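Aldehyde dehydrogenase (Burkholderia vietnamiensis, PDB 5KF0) probably oxidises aldehydes to carboxylic acids with a nicotinamide cofactor and binds NADPH. Local coordinates at residues F230-F235 with K251-L256; D269-L274 with A303-T308. One frame throughout, in Å; residues are numbered along the deposited sequence. Where two conformers were deposited one is given.

Contact 1: residues F230-F235 with K251-L256. With NDP (NADPH dihydro-nicotinamide-adenine-dinucleotide phosphate), chain E.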
ATOM      1  N   PHE A 230      -6.708  -1.139  30.763  1.00 13.63           N
ATOM      2  CA  PHE A 230      -6.386  -0.328  29.600  1.00 13.15           C
ATOM      3  C   PHE A 230      -5.295  -1.026  28.796  1.00 13.48           C
ATOM      4  O   PHE A 230      -4.278  -1.438  29.363  1.00 15.30           O
ATOM      5  CB  PHE A 230      -5.878   1.050  30.029  1.00 10.72           C
ATOM      6  CG  PHE A 230      -6.942   2.024  30.493  1.00 11.15           C
ATOM      7  CD1 PHE A 230      -8.011   2.370  29.679  1.00 11.48           C
ATOM      8  CD2 PHE A 230      -6.795   2.679  31.717  1.00 12.59           C
ATOM      9  CE1 PHE A 230      -8.940   3.322  30.093  1.00 11.14           C
ATOM     10  CE2 PHE A 230      -7.725   3.621  32.142  1.00 12.69           C
ATOM     11  CZ  PHE A 230      -8.807   3.938  31.335  1.00 13.95           C
ATOM     12  N   ARG A 231      -5.481  -1.128  27.478  1.00 11.06           N
ATOM     13  CA  ARG A 231      -4.479  -1.750  26.612  1.00 10.98           C
ATOM     14  C   ARG A 231      -3.575  -0.736  25.924  1.00 12.93           C
ATOM     15  O   ARG A 231      -2.537  -1.125  25.368  1.00 11.53           O
ATOM     16  CB  ARG A 231      -5.165  -2.622  25.558  1.00 13.44           C
ATOM     17  CG  ARG A 231      -6.210  -3.573  26.141  1.00 20.42           C
ATOM     18  CD  ARG A 231      -5.633  -4.506  27.194  1.00 25.02           C
ATOM     19  NE  ARG A 231      -4.954  -5.653  26.597  1.00 26.22           N
ATOM     20  CZ  ARG A 231      -5.554  -6.802  26.287  1.00 31.03           C
ATOM     21  NH1 ARG A 231      -6.849  -6.967  26.522  1.00 33.40           N
ATOM     22  NH2 ARG A 231      -4.859  -7.789  25.737  1.00 34.12           N
ATOM     23  N   LEU A 232      -3.931   0.544  25.973  1.00 12.01           N
ATOM     24  CA  LEU A 232      -3.172   1.631  25.376  1.00 11.08           C
ATOM     25  C   LEU A 232      -3.349   2.856  26.252  1.00 13.89           C
ATOM     26  O   LEU A 232      -4.468   3.141  26.691  1.00 11.60           O
ATOM     27  CB  LEU A 232      -3.649   1.942  23.953  1.00 10.07           C
ATOM     28  CG  LEU A 232      -3.146   3.259  23.351  1.00 11.01           C
ATOM     29  CD1 LEU A 232      -1.638   3.194  23.087  1.00 13.15           C
ATOM     30  CD2 LEU A 232      -3.905   3.610  22.072  1.00 15.18           C
ATOM     31  N   LEU A 233      -2.246   3.541  26.536  1.00  9.72           N
ATOM     32  CA  LEU A 233      -2.266   4.897  27.070  1.00 11.59           C
ATOM     33  C   LEU A 233      -1.754   5.808  25.969  1.00 11.22           C
ATOM     34  O   LEU A 233      -0.645   5.603  25.464  1.00 10.77           O
ATOM     35  CB  LEU A 233      -1.395   5.033  28.319  1.00 11.12           C
ATOM     36  CG  LEU A 233      -1.035   6.479  28.701  1.00 11.07           C
ATOM     37  CD1 LEU A 233      -2.261   7.248  29.207  1.00 11.37           C
ATOM     38  CD2 LEU A 233       0.071   6.511  29.753  1.00 15.08           C
ATOM     39  N   SER A 234      -2.559   6.786  25.571  1.00  9.96           N
ATOM     40  CA  SER A 234      -2.115   7.782  24.601  1.00  8.69           C
ATOM     41  C   SER A 234      -2.195   9.141  25.281  1.00 10.96           C
ATOM     42  O   SER A 234      -3.286   9.609  25.621  1.00 11.48           O
ATOM     43  CB  SER A 234      -2.946   7.722  23.318  1.00 10.72           C
ATOM     44  OG  SER A 234      -2.526   8.720  22.400  1.00 11.89           O
ATOM     45  N   PHE A 235      -1.029   9.749  25.486  1.00  9.92           N
ATOM     46  CA  PHE A 235      -0.856  10.944  26.302  1.00 10.68           C
ATOM     47  C   PHE A 235      -0.358  12.083  25.432  1.00 10.01           C
ATOM     48  O   PHE A 235       0.632  11.927  24.705  1.00 10.91           O
ATOM     49  CB  PHE A 235       0.137  10.675  27.445  1.00  9.77           C
ATOM     50  CG  PHE A 235       0.557  11.927  28.189  1.00 12.34           C
ATOM     51  CD1 PHE A 235      -0.165  12.367  29.284  1.00 12.58           C
ATOM     52  CD2 PHE A 235       1.666  12.664  27.774  1.00 10.07           C
ATOM     53  CE1 PHE A 235       0.210  13.527  29.962  1.00 10.94           C
ATOM     54  CE2 PHE A 235       2.045  13.825  28.440  1.00 11.13           C
ATOM     55  CZ  PHE A 235       1.314  14.255  29.540  1.00 12.94           C
ATOM     56  N   LYS A 251       2.029  -2.966  31.512  1.00 13.41           N
ATOM     57  CA  LYS A 251       2.112  -3.743  30.274  1.00 13.28           C
ATOM     58  C   LYS A 251       1.567  -3.023  29.046  1.00 14.99           C
ATOM     59  O   LYS A 251       1.935  -3.389  27.917  1.00 13.54           O
ATOM     60  CB  LYS A 251       1.363  -5.066  30.442  1.00 10.40           C
ATOM     61  CG  LYS A 251       1.910  -5.952  31.555  1.00 12.56           C
ATOM     62  CD  LYS A 251       1.165  -7.298  31.612  1.00 15.28           C
ATOM     63  CE  LYS A 251       1.715  -8.201  32.716  1.00 19.25           C
ATOM     64  NZ  LYS A 251       0.794  -9.349  32.991  1.00 22.14           N
ATOM     65  N   LYS A 252       0.694  -2.039  29.229  1.00 12.59           N
ATOM     66  CA  LYS A 252      -0.002  -1.427  28.103  1.00 12.10           C
ATOM     67  C   LYS A 252       0.971  -0.757  27.136  1.00 11.86           C
ATOM     68  O   LYS A 252       2.068  -0.326  27.505  1.00 12.56           O
ATOM     69  CB  LYS A 252      -1.016  -0.391  28.605  1.00 12.45           C
ATOM     70  CG  LYS A 252      -0.375   0.738  29.422  1.00 10.74           C
ATOM     71  CD  LYS A 252      -1.380   1.791  29.923  1.00 12.68           C
ATOM     72  CE  LYS A 252      -2.447   1.188  30.843  1.00 13.70           C
ATOM     73  NZ  LYS A 252      -1.924   0.549  32.096  1.00 14.11           N
ATOM     74  N   LYS A 253       0.547  -0.673  25.882  1.00  9.84           N
ATOM     75  CA  LYS A 253       1.233   0.162  24.906  1.00 11.32           C
ATOM     76  C   LYS A 253       1.137   1.630  25.308  1.00 13.03           C
ATOM     77  O   LYS A 253       0.136   2.069  25.882  1.00 12.84           O
ATOM     78  CB  LYS A 253       0.604  -0.050  23.529  1.00 13.98           C
ATOM     79  CG  LYS A 253       1.276   0.723  22.409  1.00 18.33           C
ATOM     80  CD  LYS A 253       0.636   0.386  21.078  1.00 27.10           C
ATOM     81  CE  LYS A 253       1.322   1.109  19.928  1.00 31.88           C
ATOM     82  NZ  LYS A 253       2.765   0.749  19.812  1.00 32.14           N
ATOM     83  N   VAL A 254       2.193   2.392  25.015  1.00 10.75           N
ATOM     84  CA  VAL A 254       2.258   3.808  25.357  1.00  9.97           C
ATOM     85  C   VAL A 254       2.567   4.609  24.104  1.00 10.94           C
ATOM     86  O   VAL A 254       3.515   4.288  23.376  1.00 13.37           O
ATOM     87  CB  VAL A 254       3.324   4.084  26.436  1.00 12.59           C
ATOM     88  CG1 VAL A 254       3.439   5.587  26.699  1.00 14.78           C
ATOM     89  CG2 VAL A 254       2.975   3.344  27.715  1.00 12.42           C
ATOM     90  N   VAL A 255       1.768   5.651  23.859  1.00 11.77           N
ATOM     91  CA  VAL A 255       1.999   6.639  22.808  1.00 11.42           C
ATOM     92  C   VAL A 255       2.125   7.992  23.493  1.00 11.15           C
ATOM     93  O   VAL A 255       1.309   8.323  24.356  1.00 11.65           O
ATOM     94  CB  VAL A 255       0.854   6.654  21.780  1.00 10.09           C
ATOM     95  CG1 VAL A 255       0.990   7.859  20.840  1.00 13.90           C
ATOM     96  CG2 VAL A 255       0.791   5.337  20.987  1.00 12.49           C
ATOM     97  N   LEU A 256       3.147   8.769  23.119  1.00 10.41           N
ATOM     98  CA  LEU A 256       3.429  10.059  23.747  1.00 11.34           C
ATOM     99  C   LEU A 256       3.516  11.153  22.691  1.00 10.92           C
ATOM    100  O   LEU A 256       4.274  11.023  21.728  1.00 10.70           O
ATOM    101  CB  LEU A 256       4.752  10.025  24.528  1.00 10.06           C
ATOM    102  CG  LEU A 256       4.838   9.001  25.658  1.00 11.03           C
ATOM    103  CD1 LEU A 256       6.236   9.068  26.270  1.00 12.84           C
ATOM    104  CD2 LEU A 256       3.770   9.251  26.730  1.00 12.11           C
TER
HETATM  105  PA  NDP E 501       0.647  18.905  31.221  1.00 13.08           P
HETATM  106  O1A NDP E 501       1.694  17.856  31.048  1.00 14.00           O
HETATM  107  O2A NDP E 501       0.905  19.802  32.431  1.00 14.28           O
HETATM  108  O5B NDP E 501      -0.811  18.284  31.345  1.00 13.03           O
HETATM  109  C5B NDP E 501      -1.310  17.525  30.215  1.00 12.93           C
HETATM  110  C4B NDP E 501      -2.369  16.573  30.701  1.00 10.86           C
HETATM  111  O4B NDP E 501      -1.760  15.554  31.527  1.00 13.69           O
HETATM  112  C3B NDP E 501      -3.467  17.210  31.565  1.00 10.47           C
HETATM  113  O3B NDP E 501      -4.713  16.557  31.339  1.00 10.86           O
HETATM  114  C2B NDP E 501      -2.967  16.901  32.976  1.00 11.91           C
HETATM  115  O2B NDP E 501      -3.997  16.875  33.987  1.00 13.15           O
HETATM  116  C1B NDP E 501      -2.460  15.489  32.751  1.00 12.76           C
HETATM  117  N9A NDP E 501      -1.555  15.000  33.783  1.00 12.69           N
HETATM  118  C8A NDP E 501      -0.459  15.618  34.324  1.00 10.07           C
HETATM  119  N7A NDP E 501       0.189  14.883  35.198  1.00 11.52           N
HETATM  120  C5A NDP E 501      -0.536  13.703  35.236  1.00 12.37           C
HETATM  121  C6A NDP E 501      -0.367  12.505  35.959  1.00 13.62           C
HETATM  122  N6A NDP E 501       0.611  12.300  36.849  1.00 14.09           N
HETATM  123  N1A NDP E 501      -1.261  11.512  35.744  1.00 13.99           N
HETATM  124  C2A NDP E 501      -2.254  11.714  34.876  1.00 15.50           C
HETATM  125  N3A NDP E 501      -2.519  12.799  34.143  1.00 14.88           N
HETATM  126  C4A NDP E 501      -1.616  13.762  34.372  1.00 14.45           C
HETATM  127  O3  NDP E 501       0.578  19.786  29.901  1.00 11.94           O
HETATM  128  PN  NDP E 501      -0.239  21.096  29.514  1.00 12.16           P
HETATM  129  O1N NDP E 501      -1.693  20.849  29.687  1.00 12.78           O
HETATM  130  O2N NDP E 501       0.343  22.234  30.312  1.00 13.95           O
HETATM  131  O5D NDP E 501       0.054  21.304  27.970  1.00 11.63           O
HETATM  132  C5D NDP E 501       1.261  21.867  27.431  1.00 12.69           C
HETATM  133  C4D NDP E 501       2.187  20.745  27.031  1.00 11.63           C
HETATM  134  O4D NDP E 501       1.535  19.887  26.057  1.00 12.76           O
HETATM  135  C3D NDP E 501       3.475  21.251  26.375  1.00 12.58           C
HETATM  136  O3D NDP E 501       4.631  20.549  26.817  1.00 12.52           O
HETATM  137  C2D NDP E 501       3.189  21.027  24.891  1.00 16.64           C
HETATM  138  O2D NDP E 501       4.322  20.933  24.035  1.00 12.42           O
HETATM  139  C1D NDP E 501       2.393  19.730  24.943  1.00 13.86           C
HETATM  140  N1N NDP E 501       1.636  19.606  23.703  1.00 12.93           N
HETATM  141  C2N NDP E 501       1.868  18.577  22.820  1.00 11.79           C
HETATM  142  C3N NDP E 501       1.301  18.527  21.598  1.00 10.72           C
HETATM  143  C7N NDP E 501       1.487  17.370  20.681  1.00 12.75           C
HETATM  144  O7N NDP E 501       0.547  17.067  19.932  1.00 11.66           O
HETATM  145  N7N NDP E 501       2.666  16.752  20.646  1.00 10.98           N
HETATM  146  C4N NDP E 501       0.483  19.669  21.112  1.00 12.96           C
HETATM  147  C5N NDP E 501       0.038  20.532  22.243  1.00 12.19           C
HETATM  148  C6N NDP E 501       0.655  20.507  23.410  1.00 13.77           C
HETATM  149  P2B NDP E 501      -4.453  18.242  34.771  1.00 13.72           P
HETATM  150  O1X NDP E 501      -3.794  19.392  34.107  1.00 14.08           O
HETATM  151  O2X NDP E 501      -5.951  18.183  34.703  1.00 12.20           O
HETATM  152  O3X NDP E 501      -4.010  18.074  36.209  1.00 14.73           O
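F230 meets the aliphatic stem of K252: its CB lies 3.5 Å from K252 CE, while its ring leads away. K252 puts CG in the crowded position between backbone N and carbonyl carbon (chi1 59°) and bends again at chi3 and chi4, and its ammonium ends among the carbonyls of T225, D227 and A249, a buried charge gripped by three acceptors. R231 points CB away from K251-L256 but gives its carbonyl to K253 N at 3.2 Å, the donor standing 41° above the carbonyl plane. From L232 the chain runs as a regular parallel strand. L232 CD1 touches K253 O and CG, and its side chain crosses that of V255 obliquely, CD1 to V255 CG2 3.9 Å. L233 bonds twice through its backbone, its N to K253 O (2.9 Å) and its O to V255 N (2.9 Å); its CB rests on K252 CD. S234 OG passes V255 CG1 at 3.9 Å, though its polar partner is K171 NZ. F235 N closes the series on V255 O (3.0 Å), and the rim atom F235 CE1 meets O4B, the ring oxygen of the adenosine ribose of NADPH, at 3.2 Å, near the phenyl plane. This is a beta-alpha-beta unit of the Rossmann-like cofactor domain: strand 155-158 pairs with the other side of strand 232-236, and the connecting helix 239-248 packs on the face carrying F235 and L256.

Contact 2: residues D269-L274 with A303-T308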
ATOM      1  N   ASP A 269      18.584  32.399   0.191  1.00 15.78           N
ATOM      2  CA  ASP A 269      17.883  32.679  -1.059  1.00 16.27           C
ATOM      3  C   ASP A 269      16.510  33.321  -0.852  1.00 18.05           C
ATOM      4  O   ASP A 269      15.716  33.386  -1.797  1.00 19.04           O
ATOM      5  CB  ASP A 269      17.741  31.390  -1.888  1.00 17.18           C
ATOM      6  CG  ASP A 269      16.973  30.284  -1.162  1.00 19.20           C
ATOM      7  OD1 ASP A 269      16.508  30.496  -0.022  1.00 15.65           O
ATOM      8  OD2 ASP A 269      16.840  29.180  -1.742  1.00 16.38           O
ATOM      9  N   GLN A 270      16.228  33.826   0.344  1.00 15.46           N
ATOM     10  CA  GLN A 270      14.880  34.245   0.712  1.00 14.59           C
ATOM     11  C   GLN A 270      14.641  35.753   0.612  1.00 15.39           C
ATOM     12  O   GLN A 270      13.574  36.215   1.030  1.00 17.01           O
ATOM     13  CB  GLN A 270      14.565  33.766   2.133  1.00 13.35           C
ATOM     14  CG  GLN A 270      14.480  32.244   2.237  1.00 14.12           C
ATOM     15  CD  GLN A 270      13.323  31.711   1.429  1.00 15.00           C
ATOM     16  OE1 GLN A 270      12.164  31.992   1.739  1.00 16.24           O
ATOM     17  NE2 GLN A 270      13.628  30.958   0.368  1.00 15.22           N
ATOM     18  N   PHE A 271      15.579  36.530   0.062  1.00 16.80           N
ATOM     19  CA  PHE A 271      15.416  37.987   0.118  1.00 18.43           C
ATOM     20  C   PHE A 271      14.101  38.446  -0.514  1.00 20.06           C
ATOM     21  O   PHE A 271      13.399  39.302   0.043  1.00 20.79           O
ATOM     22  CB  PHE A 271      16.583  38.704  -0.560  1.00 19.19           C
ATOM     23  CG  PHE A 271      16.469  40.206  -0.494  1.00 23.31           C
ATOM     24  CD1 PHE A 271      16.869  40.891   0.643  1.00 28.36           C
ATOM     25  CD2 PHE A 271      15.928  40.924  -1.550  1.00 29.23           C
ATOM     26  CE1 PHE A 271      16.749  42.271   0.723  1.00 30.56           C
ATOM     27  CE2 PHE A 271      15.804  42.303  -1.478  1.00 29.41           C
ATOM     28  CZ  PHE A 271      16.218  42.975  -0.339  1.00 32.76           C
ATOM     29  N   GLU A 272      13.741  37.879  -1.666  1.00 17.75           N
ATOM     30  CA  GLU A 272      12.561  38.347  -2.382  1.00 22.18           C
ATOM     31  C   GLU A 272      11.245  37.998  -1.694  1.00 23.93           C
ATOM     32  O   GLU A 272      10.209  38.553  -2.067  1.00 26.08           O
ATOM     33  CB  GLU A 272      12.556  37.794  -3.809  1.00 26.67           C
ATOM     34  CG  GLU A 272      13.696  38.321  -4.665  1.00 38.07           C
ATOM     35  CD  GLU A 272      13.609  39.817  -4.882  1.00 57.63           C
ATOM     36  OE1 GLU A 272      12.495  40.315  -5.156  1.00 63.58           O
ATOM     37  OE2 GLU A 272      14.651  40.499  -4.766  1.00 63.44           O
ATOM     38  N   GLN A 273      11.226  37.087  -0.725  1.00 17.62           N
ATOM     39  CA  GLN A 273       9.968  36.827  -0.032  1.00 18.91           C
ATOM     40  C   GLN A 273      10.103  37.026   1.472  1.00 16.45           C
ATOM     41  O   GLN A 273       9.449  36.354   2.270  1.00 15.96           O
ATOM     42  CB  GLN A 273       9.413  35.442  -0.366  1.00 27.67           C
ATOM     43  CG  GLN A 273      10.262  34.240  -0.008  1.00 24.37           C
ATOM     44  CD  GLN A 273       9.449  32.940  -0.104  1.00 36.11           C
ATOM     45  OE1 GLN A 273       8.418  32.900  -0.784  1.00 34.44           O
ATOM     46  NE2 GLN A 273       9.895  31.881   0.593  1.00 25.14           N
ATOM     47  N   LEU A 274      10.917  38.008   1.876  1.00 16.66           N
ATOM     48  CA  LEU A 274      11.117  38.249   3.303  1.00 18.11           C
ATOM     49  C   LEU A 274       9.823  38.641   4.009  1.00 17.34           C
ATOM     50  O   LEU A 274       9.616  38.272   5.167  1.00 17.03           O
ATOM     51  CB  LEU A 274      12.188  39.322   3.521  1.00 21.50           C
ATOM     52  CG  LEU A 274      13.623  38.792   3.544  1.00 20.29           C
ATOM     53  CD1 LEU A 274      14.600  39.923   3.873  1.00 26.58           C
ATOM     54  CD2 LEU A 274      13.780  37.625   4.520  1.00 22.03           C
ATOM     55  N   ALA A 303      23.301  35.037   7.477  1.00 16.65           N
ATOM     56  CA  ALA A 303      23.886  36.333   7.807  1.00 17.14           C
ATOM     57  C   ALA A 303      23.658  37.372   6.714  1.00 18.79           C
ATOM     58  O   ALA A 303      23.573  38.569   7.011  1.00 20.37           O
ATOM     59  CB  ALA A 303      25.374  36.160   8.085  1.00 19.94           C
ATOM     60  N   SER A 304      23.531  36.943   5.454  1.00 17.88           N
ATOM     61  CA  SER A 304      23.364  37.898   4.358  1.00 18.46           C
ATOM     62  C   SER A 304      22.054  38.673   4.456  1.00 20.44           C
ATOM     63  O   SER A 304      21.970  39.806   3.965  1.00 22.34           O
ATOM     64  CB  SER A 304      23.446  37.177   3.012  1.00 19.14           C
ATOM     65  OG  SER A 304      22.359  36.274   2.856  1.00 19.27           O
ATOM     66  N   LEU A 305      21.028  38.096   5.078  1.00 18.06           N
ATOM     67  CA  LEU A 305      19.684  38.647   5.212  0.62 18.44           C
ATOM     68  C   LEU A 305      19.344  39.057   6.638  1.00 18.61           C
ATOM     69  O   LEU A 305      18.234  39.549   6.876  1.00 17.40           O
ATOM     70  CB  LEU A 305      18.648  37.611   4.755  0.62 20.13           C
ATOM     71  CG  LEU A 305      18.813  37.004   3.369  0.62 19.57           C
ATOM     72  CD1 LEU A 305      17.674  36.014   3.082  0.62 17.79           C
ATOM     73  CD2 LEU A 305      18.842  38.119   2.353  0.62 22.21           C
ATOM     74  N   TYR A 306      20.237  38.806   7.598  1.00 18.12           N
ATOM     75  CA  TYR A 306      19.902  38.929   9.012  1.00 19.20           C
ATOM     76  C   TYR A 306      19.393  40.324   9.368  1.00 19.45           C
ATOM     77  O   TYR A 306      18.355  40.464  10.028  1.00 21.67           O
ATOM     78  CB  TYR A 306      21.121  38.564   9.858  1.00 20.64           C
ATOM     79  CG  TYR A 306      20.860  38.538  11.350  1.00 20.20           C
ATOM     80  CD1 TYR A 306      20.503  37.358  11.995  1.00 19.21           C
ATOM     81  CD2 TYR A 306      20.982  39.696  12.116  1.00 21.06           C
ATOM     82  CE1 TYR A 306      20.275  37.327  13.354  1.00 19.43           C
ATOM     83  CE2 TYR A 306      20.746  39.675  13.472  1.00 22.46           C
ATOM     84  CZ  TYR A 306      20.393  38.490  14.086  1.00 21.39           C
ATOM     85  OH  TYR A 306      20.162  38.471  15.443  1.00 20.71           O
ATOM     86  N   ASP A 307      20.115  41.373   8.963  1.00 18.12           N
ATOM     87  CA  ASP A 307      19.739  42.719   9.396  1.00 19.19           C
ATOM     88  C   ASP A 307      18.392  43.139   8.819  1.00 21.38           C
ATOM     89  O   ASP A 307      17.579  43.759   9.517  1.00 20.00           O
ATOM     90  CB  ASP A 307      20.813  43.729   9.006  1.00 18.68           C
ATOM     91  CG  ASP A 307      22.076  43.577   9.815  1.00 29.22           C
ATOM     92  OD1 ASP A 307      22.062  42.850  10.825  1.00 28.44           O
ATOM     93  OD2 ASP A 307      23.088  44.204   9.443  1.00 30.86           O
ATOM     94  N   THR A 308      18.135  42.818   7.548  1.00 18.14           N
ATOM     95  CA  THR A 308      16.856  43.207   6.957  1.00 23.17           C
ATOM     96  C   THR A 308      15.704  42.413   7.562  1.00 18.04           C
ATOM     97  O   THR A 308      14.648  42.980   7.880  1.00 18.77           O
ATOM     98  CB  THR A 308      16.899  43.027   5.444  1.00 29.58           C
ATOM     99  OG1 THR A 308      17.953  43.836   4.911  1.00 36.10           O
ATOM    100  CG2 THR A 308      15.583  43.465   4.829  1.00 31.13           C
TER
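L305 meets Q270 and F271 with its two methyls, and it was modelled in two conformers, so this account holds for one of them. From CB the chain sets CG anti to the carbonyl carbon (chi1 -54°); CB and CG serve as the stem that carries the fork across. CD1 then continues straight on, anti to CA (chi2 -179°), and comes to rest against the backbone of the turn, 3.7 Å from F271 N and 3.8 Å from Q270 N, with Q270 CB at 4.0 Å and L274 CD2 a looser neighbour. The second methyl, CD2, takes the neighbouring F271: it is 3.7 Å from F271 CB and 3.8 Å from F271 CD1, lying at the ring's edge near its plane. One turn further along, T308 adds a second apolar touch, its CG2 meeting L274 CD1 at 3.8 Å, with the two side chains crossing at about a right angle. No hydrogen bond spans the two segments. Q270 NE2 braces the turn from within by a straight 2.9 Å bond to D269 OD1, arriving from above the carboxylate plane, and D269 OD2 ties it to D422 N beyond strand 416-420. The arrangement belongs to the catalytic domain expected for this family, where strands 263-266 and 298-302 run parallel side by side and the starts of the helices that follow them, 274-286 and 306-319, pack together beyond the strand ends.

In the fold
The two contacts lie on opposite sides of the chain's centre, about 45 Å apart between their own centres, and share no strand or helix. Contact 1 is the deeper, 16 Å from that centre against 32 Å for contact 2, and joins neighbouring strands inside the cofactor-binding sheet; contact 2 brings together a turn and a helix start beyond two inner strands of another sheet. Backbone hydrogen bonds carry the strand pair, with side chains dividing between its faces and one reaching the cofactor, whereas methyls packed on backbone, methyl and ring edge bridge the second pair, and the Q270 to D269 bond stays within one segment. There L305 and L274 are buried, while F271 at the margin is exposed.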